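Local structure of putative oxidoreductase (3NX4) at residues A[114-119]-A[281-286]. The protein probably reduces acryloyl-CoA using NADPH, as a member of the medium-chain dehydrogenase/reductase family. Sequence-based numbering, arbitrary orientation.
Sequences AGLSSR and RLVKDL
The loop 114-116 runs past the last turn of helix 272-285, its backbone nearest at L116 and V283, whose CA atoms lie 6.1 Å apart. V283 carries the contact, its two methyls meeting successive residues of the loop. V283 CG1, anti to the backbone N (chi1 172°), lies 3.7 Å from A114 O. V283 CG2 rests 3.7 Å from L116 CB. Looser approaches, each at 4.1 Å, are those of V283 CG1 to G115 C and of V283 CG2 to L116 CD2. G115, at a positive phi of 87°, has no side chain to keep V283 CG1 from its backbone. The L116 side chain leaves toward the helix and slants across V283; its other neighbours include A121 of helix 118-140. V283 also touches P113. Next along the chain, S117 is the N-cap of helix 118-140, its OG bonded to N120 N. Away from this loop, D285 gathers the charges of the helix end: R281 grips D285 OD2 side-on through NE (2.8 Å) and NH2 (3.0 Å), the two donors coming from opposite faces of the carboxylate plane, and K284 NZ meets D285 OD1 on its syn side at 2.6 Å. K169 also pairs with OD1. The contact is local apolar packing between the loop that enters helix 118-140 and the helix 272-285 that follows strand 261-264 of the parallel Rossmann sheet, in the two-domain architecture of medium-chain dehydrogenases/reductases.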
ATOM      1  N   ALA A 114       1.136 -31.449  -8.947  1.00 42.15           N
ATOM      2  CA  ALA A 114       1.670 -32.204 -10.069  1.00 44.66           C
ATOM      3  C   ALA A 114       2.808 -31.409 -10.701  1.00 43.85           C
ATOM      4  O   ALA A 114       2.725 -30.190 -10.827  1.00 44.71           O
ATOM      5  CB  ALA A 114       0.589 -32.472 -11.089  1.00 53.82           C
ATOM      6  N   GLY A 115       3.865 -32.107 -11.094  1.00 43.34           N
ATOM      7  CA  GLY A 115       5.029 -31.469 -11.670  1.00 45.24           C
ATOM      8  C   GLY A 115       6.046 -31.000 -10.645  1.00 46.03           C
ATOM      9  O   GLY A 115       7.137 -30.572 -11.010  1.00 48.20           O
ATOM     10  N   LEU A 116       5.706 -31.071  -9.364  1.00 34.87           N
ATOM     11  CA  LEU A 116       6.629 -30.602  -8.332  1.00 35.95           C
ATOM     12  C   LEU A 116       7.097 -31.752  -7.447  1.00 36.86           C
ATOM     13  O   LEU A 116       6.274 -32.439  -6.843  1.00 38.25           O
ATOM     14  CB  LEU A 116       5.959 -29.526  -7.473  1.00 35.48           C
ATOM     15  CG  LEU A 116       6.850 -28.752  -6.501  1.00 34.94           C
ATOM     16  CD1 LEU A 116       7.916 -27.965  -7.267  1.00 30.19           C
ATOM     17  CD2 LEU A 116       6.014 -27.811  -5.627  1.00 34.25           C
ATOM     18  N   SER A 117       8.413 -31.953  -7.362  1.00 37.91           N
ATOM     19  CA  SER A 117       8.956 -32.990  -6.493  1.00 39.91           C
ATOM     20  C   SER A 117       8.870 -32.540  -5.042  1.00 33.76           C
ATOM     21  O   SER A 117       8.858 -31.357  -4.753  1.00 33.45           O
ATOM     22  CB  SER A 117      10.406 -33.322  -6.859  1.00 40.17           C
ATOM     23  OG  SER A 117      11.298 -32.332  -6.361  1.00 37.79           O
ATOM     24  N   SER A 118       8.806 -33.497  -4.133  1.00 33.51           N
ATOM     25  CA  SER A 118       8.791 -33.204  -2.706  1.00 32.65           C
ATOM     26  C   SER A 118      10.037 -32.387  -2.314  1.00 31.58           C
ATOM     27  O   SER A 118       9.950 -31.428  -1.541  1.00 31.22           O
ATOM     28  CB  SER A 118       8.720 -34.527  -1.921  1.00 42.40           C
ATOM     29  OG  SER A 118       8.623 -34.312  -0.527  1.00 45.99           O
ATOM     30  N   ARG A 119      11.193 -32.754  -2.871  1.00 31.94           N
ATOM     31  CA  ARG A 119      12.439 -32.045  -2.581  1.00 33.26           C
ATOM     32  C   ARG A 119      12.384 -30.593  -3.071  1.00 35.16           C
ATOM     33  O   ARG A 119      12.769 -29.659  -2.359  1.00 32.39           O
ATOM     34  CB  ARG A 119      13.649 -32.786  -3.187  1.00 32.39           C
ATOM     35  CG  ARG A 119      15.008 -32.151  -2.847  1.00 33.40           C
ATOM     36  CD  ARG A 119      16.167 -32.935  -3.475  1.00 34.18           C
ATOM     37  NE  ARG A 119      17.465 -32.443  -3.017  1.00 36.98           N
ATOM     38  CZ  ARG A 119      18.184 -31.503  -3.634  1.00 43.81           C
ATOM     39  NH1 ARG A 119      17.745 -30.951  -4.757  1.00 37.68           N
ATOM     40  NH2 ARG A 119      19.359 -31.127  -3.139  1.00 37.13           N
ATOM     41  N   ARG A 281       1.493 -21.640  -9.809  1.00 25.32           N
ATOM     42  CA  ARG A 281       2.318 -20.673 -10.557  1.00 26.65           C
ATOM     43  C   ARG A 281       3.813 -20.973 -10.404  1.00 32.81           C
ATOM     44  O   ARG A 281       4.580 -20.872 -11.364  1.00 33.06           O
ATOM     45  CB  ARG A 281       2.031 -19.225 -10.119  1.00 22.37           C
ATOM     46  CG  ARG A 281       0.690 -18.634 -10.639  1.00 24.65           C
ATOM     47  CD  ARG A 281       0.751 -18.249 -12.113  1.00 30.52           C
ATOM     48  NE  ARG A 281       1.884 -17.368 -12.431  1.00 30.94           N
ATOM     49  CZ  ARG A 281       1.858 -16.038 -12.346  1.00 32.33           C
ATOM     50  NH1 ARG A 281       0.751 -15.423 -11.956  1.00 27.25           N
ATOM     51  NH2 ARG A 281       2.939 -15.319 -12.660  1.00 28.55           N
ATOM     52  N   LEU A 282       4.222 -21.330  -9.193  1.00 28.81           N
ATOM     53  CA  LEU A 282       5.606 -21.716  -8.942  1.00 30.95           C
ATOM     54  C   LEU A 282       6.042 -22.879  -9.837  1.00 34.36           C
ATOM     55  O   LEU A 282       7.105 -22.839 -10.452  1.00 29.08           O
ATOM     56  CB  LEU A 282       5.800 -22.077  -7.465  1.00 30.15           C
ATOM     57  CG  LEU A 282       5.883 -20.866  -6.522  1.00 24.84           C
ATOM     58  CD1 LEU A 282       5.589 -21.311  -5.103  1.00 28.59           C
ATOM     59  CD2 LEU A 282       7.262 -20.185  -6.614  1.00 26.34           C
ATOM     60  N   VAL A 283       5.218 -23.914  -9.918  1.00 35.04           N
ATOM     61  CA  VAL A 283       5.570 -25.051 -10.752  1.00 38.67           C
ATOM     62  C   VAL A 283       5.785 -24.577 -12.186  1.00 36.27           C
ATOM     63  O   VAL A 283       6.686 -25.037 -12.882  1.00 35.38           O
ATOM     64  CB  VAL A 283       4.494 -26.148 -10.693  1.00 42.05           C
ATOM     65  CG1 VAL A 283       4.795 -27.237 -11.710  1.00 44.16           C
ATOM     66  CG2 VAL A 283       4.426 -26.724  -9.286  1.00 36.38           C
ATOM     67  N   LYS A 284       4.965 -23.628 -12.613  1.00 32.90           N
ATOM     68  CA  LYS A 284       5.044 -23.125 -13.976  1.00 39.43           C
ATOM     69  C   LYS A 284       6.205 -22.155 -14.195  1.00 39.74           C
ATOM     70  O   LYS A 284       6.860 -22.194 -15.237  1.00 35.79           O
ATOM     71  CB  LYS A 284       3.718 -22.458 -14.366  1.00 51.16           C
ATOM     72  CG  LYS A 284       3.700 -21.858 -15.761  1.00 60.71           C
ATOM     73  CD  LYS A 284       2.345 -21.234 -16.084  1.00 68.86           C
ATOM     74  CE  LYS A 284       2.049 -20.010 -15.208  1.00 71.09           C
ATOM     75  NZ  LYS A 284       2.797 -18.777 -15.614  1.00 63.11           N
ATOM     76  N   ASP A 285       6.468 -21.295 -13.214  1.00 33.43           N
ATOM     77  CA  ASP A 285       7.317 -20.128 -13.444  1.00 34.78           C
ATOM     78  C   ASP A 285       8.777 -20.219 -12.975  1.00 37.21           C
ATOM     79  O   ASP A 285       9.608 -19.412 -13.399  1.00 39.46           O
ATOM     80  CB  ASP A 285       6.644 -18.866 -12.891  1.00 33.26           C
ATOM     81  CG  ASP A 285       5.399 -18.495 -13.670  1.00 33.33           C
ATOM     82  OD1 ASP A 285       5.274 -18.940 -14.827  1.00 34.25           O
ATOM     83  OD2 ASP A 285       4.548 -17.758 -13.138  1.00 37.99           O
ATOM     84  N   LEU A 286       9.098 -21.177 -12.110  1.00 31.19           N
ATOM     85  CA  LEU A 286      10.502 -21.387 -11.730  1.00 31.84           C
ATOM     86  C   LEU A 286      11.203 -22.329 -12.699  1.00 34.82           C
ATOM     87  O   LEU A 286      10.765 -23.458 -12.898  1.00 34.58           O
ATOM     88  CB  LEU A 286      10.632 -21.948 -10.317  1.00 35.56           C
ATOM     89  CG  LEU A 286      10.606 -21.022  -9.109  1.00 39.16           C
ATOM     90  CD1 LEU A 286      10.878 -21.839  -7.856  1.00 35.12           C
ATOM     91  CD2 LEU A 286      11.641 -19.911  -9.248  1.00 31.27           C
TER